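Local coordinates for protein SPD1 nuclease (Streptococcus pyogenes, PDB 2XGR) that probably cleaves DNA outside the cell as a metal-dependent endonuclease of the His-Me finger clan, at residues Gly120-Tyr125 with Asn136-Thr141; Leu144-Tyr149 with Gly159-Glu164. One frame throughout, in Å; residues are numbered along the deposited sequence.

In the fold
Coming from the N terminus, the chain first passes through strands of the large antiparallel sheet, then enters strand 119-121. Interaction 1 opens here and closes when the chain comes back along strand 137-139, after the short helix 125-128, to make a two-stranded antiparallel hairpin. It runs straight on into helix 142-146, loops out, and comes back at Gly-159, where interaction 2 brings the start of helix 160-173 against the end of helix 142-146. The two closures follow in series, neither nesting nor crossing. They also touch: Glu-164 OE1 probably accepts from Gly-124 N, tying the long helix to the loop after the first strand, and Met-140 packs on Asn-145 of helix 142-146.

Interaction 1 (Gly120-Tyr125 with Asn136-Thr141); sequences GHLVGY and NLVAMT
Asn-136 grips the backbone of Val-123 with both ends of its carboxamide: OD1 accepts from Val-123 N at 3.0 Å, and ND2 gives a nearly straight bond to Val-123 O, also 3.0 Å, in the amide plane and on a lone pair of the carbonyl. With CG anti to its own backbone N (chi1 -166°), the amide reaches across to the loop after the first strand. Two bonds to one residue fix its rotation, and Ser-76 OG adds a further hydrogen bond to OD1. The amide plane stands 86° from that of the His-121 ring, and ND2 comes at the ring obliquely, 3.3 Å from CD2. Val-123 O lies in the ring plane at its edge, while NE2 of His-121 is bonded to Leu-130 O, in the loop between the two segments.

Backbone pairing comes next. Gly-120 N to Val-138 O (2.8 Å) and Val-138 N to Gly-120 O (3.0 Å) make a hydrogen-bonded antiparallel pair; His-121 and Leu-137 form the adjacent non-hydrogen-bonded one. Leu-122 N continues to Asn-136 O at 2.8 Å, approaching from above the carbonyl plane. Met-140 bends at chi3 over the bare Gly-120, its CE 3.3 Å from His-121 O. Leu-122 crosses Val-138 at about a right angle, CD2 3.8 Å from CG1.

His-121 on the first strand of such a hairpin is consistent with the histidine that names the His-Me finger clan. Leu-122 and Val-138 back onto Pro-185 of strand 178-186, Val-123 reaches strand 76-80, and helix 125-128 packs Cys-128 against Val-123 and Asn-136.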
# COMPACT_ATOMS: atom_id res chain seq x y z
N GLY A 120 2.27 -4.03 11.05
CA GLY A 120 2.85 -3.96 9.71
C GLY A 120 2.68 -2.57 9.13
O GLY A 120 1.84 -1.72 9.59
N HIS A 121 3.50 -2.27 8.12
CA HIS A 121 3.47 -0.95 7.56
C HIS A 121 2.18 -0.74 6.72
O HIS A 121 1.64 -1.70 6.16
CB HIS A 121 4.62 -0.82 6.53
CG HIS A 121 5.95 -0.49 7.16
ND1 HIS A 121 6.52 -1.30 8.12
CD2 HIS A 121 6.83 0.51 6.95
CE1 HIS A 121 7.67 -0.78 8.51
NE2 HIS A 121 7.89 0.30 7.79
N LEU A 122 1.74 0.52 6.64
CA LEU A 122 0.71 0.88 5.65
C LEU A 122 1.42 1.03 4.26
O LEU A 122 1.30 0.15 3.44
CB LEU A 122 -0.02 2.17 6.04
CG LEU A 122 -0.86 2.00 7.37
CD1 LEU A 122 -1.51 3.42 7.73
CD2 LEU A 122 -2.04 1.01 7.12
N VAL A 123 2.22 2.08 4.09
CA VAL A 123 3.08 2.16 2.89
C VAL A 123 4.38 1.37 3.19
O VAL A 123 5.03 1.63 4.19
CB VAL A 123 3.37 3.61 2.53
CG1 VAL A 123 4.52 3.68 1.46
CG2 VAL A 123 2.13 4.28 1.90
N GLY A 124 4.69 0.32 2.39
CA GLY A 124 5.88 -0.49 2.72
C GLY A 124 7.17 0.31 2.82
O GLY A 124 7.40 1.36 2.15
N TYR A 125 8.09 -0.30 3.56
CA TYR A 125 9.34 0.39 3.90
C TYR A 125 10.14 0.91 2.72
O TYR A 125 10.62 2.05 2.77
CB TYR A 125 10.24 -0.62 4.70
CG TYR A 125 11.50 0.03 5.14
CD1 TYR A 125 11.53 0.97 6.16
CD2 TYR A 125 12.66 -0.21 4.44
CE1 TYR A 125 12.73 1.57 6.59
CE2 TYR A 125 13.88 0.37 4.87
CZ TYR A 125 13.88 1.30 5.88
OH TYR A 125 15.07 1.90 6.28
N ASN A 136 2.16 5.20 10.33
CA ASN A 136 2.32 4.26 9.20
C ASN A 136 2.30 2.79 9.64
O ASN A 136 2.72 1.88 8.91
CB ASN A 136 3.64 4.58 8.48
CG ASN A 136 3.73 3.91 7.12
OD1 ASN A 136 2.78 4.04 6.33
ND2 ASN A 136 4.81 3.06 6.87
N LEU A 137 1.71 2.48 10.82
CA LEU A 137 1.68 1.11 11.31
C LEU A 137 0.26 0.75 11.77
O LEU A 137 -0.38 1.58 12.42
CB LEU A 137 2.62 0.94 12.52
CG LEU A 137 4.13 1.03 12.21
CD1 LEU A 137 4.97 1.14 13.49
CD2 LEU A 137 4.55 -0.19 11.36
N VAL A 138 -0.17 -0.47 11.50
CA VAL A 138 -1.39 -1.08 12.07
C VAL A 138 -1.12 -2.54 12.44
O VAL A 138 -0.28 -3.23 11.82
CB VAL A 138 -2.59 -1.00 11.10
CG1 VAL A 138 -2.92 0.47 10.77
CG2 VAL A 138 -2.29 -1.77 9.80
N ALA A 139 -1.89 -3.06 13.40
CA ALA A 139 -1.87 -4.46 13.70
C ALA A 139 -2.25 -5.23 12.45
O ALA A 139 -3.30 -4.97 11.86
CB ALA A 139 -2.92 -4.73 14.79
N MET A 140 -1.44 -6.21 12.04
CA MET A 140 -1.63 -6.84 10.77
C MET A 140 -1.26 -8.33 10.89
O MET A 140 -0.25 -8.65 11.55
CB MET A 140 -0.66 -6.15 9.76
CG MET A 140 -0.97 -6.52 8.39
SD MET A 140 0.13 -5.58 7.26
CE MET A 140 -0.56 -3.92 7.29
N THR A 141 -2.04 -9.19 10.25
CA THR A 141 -1.62 -10.59 10.09
C THR A 141 -0.40 -10.73 9.20
O THR A 141 -0.16 -9.91 8.32
CB THR A 141 -2.72 -11.51 9.56
OG1 THR A 141 -3.05 -11.19 8.21
CG2 THR A 141 -4.02 -11.44 10.49

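Interaction 2 (Leu144-Tyr149 with Gly159-Glu164)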
# COMPACT_ATOMS: atom_id res chain seq x y z
N LEU A 144 -1.59 -11.08 5.66
CA LEU A 144 -1.87 -9.81 4.95
C LEU A 144 -0.54 -9.11 4.60
O LEU A 144 -0.38 -8.51 3.54
CB LEU A 144 -2.72 -8.88 5.82
CG LEU A 144 -2.95 -7.51 5.17
CD1 LEU A 144 -3.50 -7.57 3.76
CD2 LEU A 144 -3.91 -6.73 6.10
N ASN A 145 0.40 -9.16 5.53
CA ASN A 145 1.62 -8.38 5.36
C ASN A 145 2.50 -8.93 4.19
O ASN A 145 2.78 -8.24 3.20
CB ASN A 145 2.39 -8.34 6.68
CG ASN A 145 3.74 -7.58 6.57
OD1 ASN A 145 3.78 -6.42 6.20
ND2 ASN A 145 4.83 -8.23 7.02
N THR A 146 2.93 -10.18 4.31
CA THR A 146 3.78 -10.73 3.23
C THR A 146 3.17 -11.98 2.57
O THR A 146 3.86 -12.61 1.73
CB THR A 146 5.19 -11.16 3.79
OG1 THR A 146 4.97 -11.98 4.95
CG2 THR A 146 6.07 -10.00 4.16
N GLY A 147 1.89 -12.29 2.81
CA GLY A 147 1.28 -13.34 2.01
C GLY A 147 1.56 -14.80 2.42
O GLY A 147 1.32 -15.72 1.64
N ALA A 148 2.06 -14.96 3.63
CA ALA A 148 2.35 -16.29 4.16
C ALA A 148 2.37 -16.21 5.67
O ALA A 148 2.68 -15.16 6.25
CB ALA A 148 3.73 -16.77 3.66
N TYR A 149 2.19 -17.36 6.31
CA TYR A 149 2.18 -17.43 7.81
C TYR A 149 3.59 -17.27 8.28
O TYR A 149 3.83 -16.65 9.29
CB TYR A 149 1.71 -18.80 8.34
CG TYR A 149 0.55 -19.49 7.63
CD1 TYR A 149 -0.72 -18.92 7.55
CD2 TYR A 149 0.71 -20.80 7.15
CE1 TYR A 149 -1.77 -19.58 6.92
CE2 TYR A 149 -0.34 -21.47 6.53
CZ TYR A 149 -1.57 -20.85 6.40
OH TYR A 149 -2.59 -21.56 5.76
N GLY A 159 -1.92 -10.84 -0.05
CA GLY A 159 -0.98 -10.10 0.76
C GLY A 159 -0.52 -8.79 0.11
O GLY A 159 -0.53 -8.66 -1.10
N MET A 160 -0.10 -7.83 0.93
CA MET A 160 0.33 -6.50 0.44
C MET A 160 1.57 -6.63 -0.44
O MET A 160 1.74 -5.89 -1.40
CB MET A 160 0.73 -5.62 1.62
CG MET A 160 -0.26 -5.73 2.77
SD MET A 160 -0.72 -4.12 3.35
CE MET A 160 -1.86 -3.97 2.03
N LEU A 161 2.45 -7.55 -0.06
CA LEU A 161 3.75 -7.66 -0.78
C LEU A 161 3.58 -7.91 -2.29
O LEU A 161 4.32 -7.35 -3.10
CB LEU A 161 4.57 -8.82 -0.12
CG LEU A 161 5.96 -9.09 -0.70
CD1 LEU A 161 6.89 -7.90 -0.46
CD2 LEU A 161 6.49 -10.40 -0.07
N TYR A 162 2.56 -8.70 -2.67
CA TYR A 162 2.27 -8.98 -4.07
C TYR A 162 2.15 -7.65 -4.81
O TYR A 162 2.73 -7.45 -5.91
CB TYR A 162 0.86 -9.71 -4.13
CG TYR A 162 0.34 -9.88 -5.54
CD1 TYR A 162 0.52 -11.09 -6.24
CD2 TYR A 162 -0.28 -8.81 -6.22
CE1 TYR A 162 0.05 -11.26 -7.51
CE2 TYR A 162 -0.71 -8.97 -7.53
CZ TYR A 162 -0.53 -10.23 -8.16
OH TYR A 162 -0.91 -10.39 -9.48
N TYR A 163 1.41 -6.72 -4.22
CA TYR A 163 1.10 -5.46 -4.95
C TYR A 163 2.32 -4.53 -4.91
O TYR A 163 2.70 -3.92 -5.93
CB TYR A 163 -0.10 -4.73 -4.28
CG TYR A 163 -1.32 -5.62 -4.40
CD1 TYR A 163 -2.13 -5.59 -5.56
CD2 TYR A 163 -1.56 -6.56 -3.43
CE1 TYR A 163 -3.17 -6.53 -5.72
CE2 TYR A 163 -2.64 -7.51 -3.55
CZ TYR A 163 -3.43 -7.47 -4.72
OH TYR A 163 -4.42 -8.43 -4.82
N GLU A 164 2.93 -4.36 -3.73
CA GLU A 164 4.04 -3.42 -3.60
C GLU A 164 5.28 -3.85 -4.41
O GLU A 164 5.88 -3.02 -5.05
CB GLU A 164 4.42 -3.27 -2.12
CG GLU A 164 3.31 -2.46 -1.38
CD GLU A 164 3.70 -2.12 0.07
OE1 GLU A 164 3.03 -1.21 0.61
OE2 GLU A 164 4.65 -2.75 0.62
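Leu-144 lays its CG and CD1 against CG of Met-160 in one of the two conformers modelled for that methionine, the nearest approach being 3.9 Å from CD1. The two side chains cross obliquely. CG of Leu-144 stands anti to its backbone N (chi1 176°), which sets it beside the carbonyl carbon and on the way to Met-160 CG; Met-160, in this conformer, bends at chi2 and chi3. Both rest on Ile-197 of strand 196-204 and on Leu-232 of strand 228-233.

Beside this apolar overlap the backbones are bonded. Met-160 N donates to Leu-144 O at 2.7 Å, arriving nearly along the C=O axis. A weak bond follows, Leu-161 N to Asn-145 O at 3.3 Å. Gly-159 CA also lies against Leu-144 O. Further on, Leu-161 CD2 comes within 4.1 Å of Thr-146 CB, whose OG1 is itself bonded to Gly-151 O. The closest CA-CA approach of the two backbones is between two glycines, Gly-147 and Gly-159, 4.1 Å apart. Gly-147 has a positive phi (81°), which turns the chain away from the short helix.

Carbonyls at the end of helix 142-146 thus accept the N-H groups of Met-160 and, weakly, Leu-161. Two antiparallel strands followed by helix 142-146 and then helix 160-173 are consistent with the beta-beta-alpha-metal (His-Me) finger of this clan.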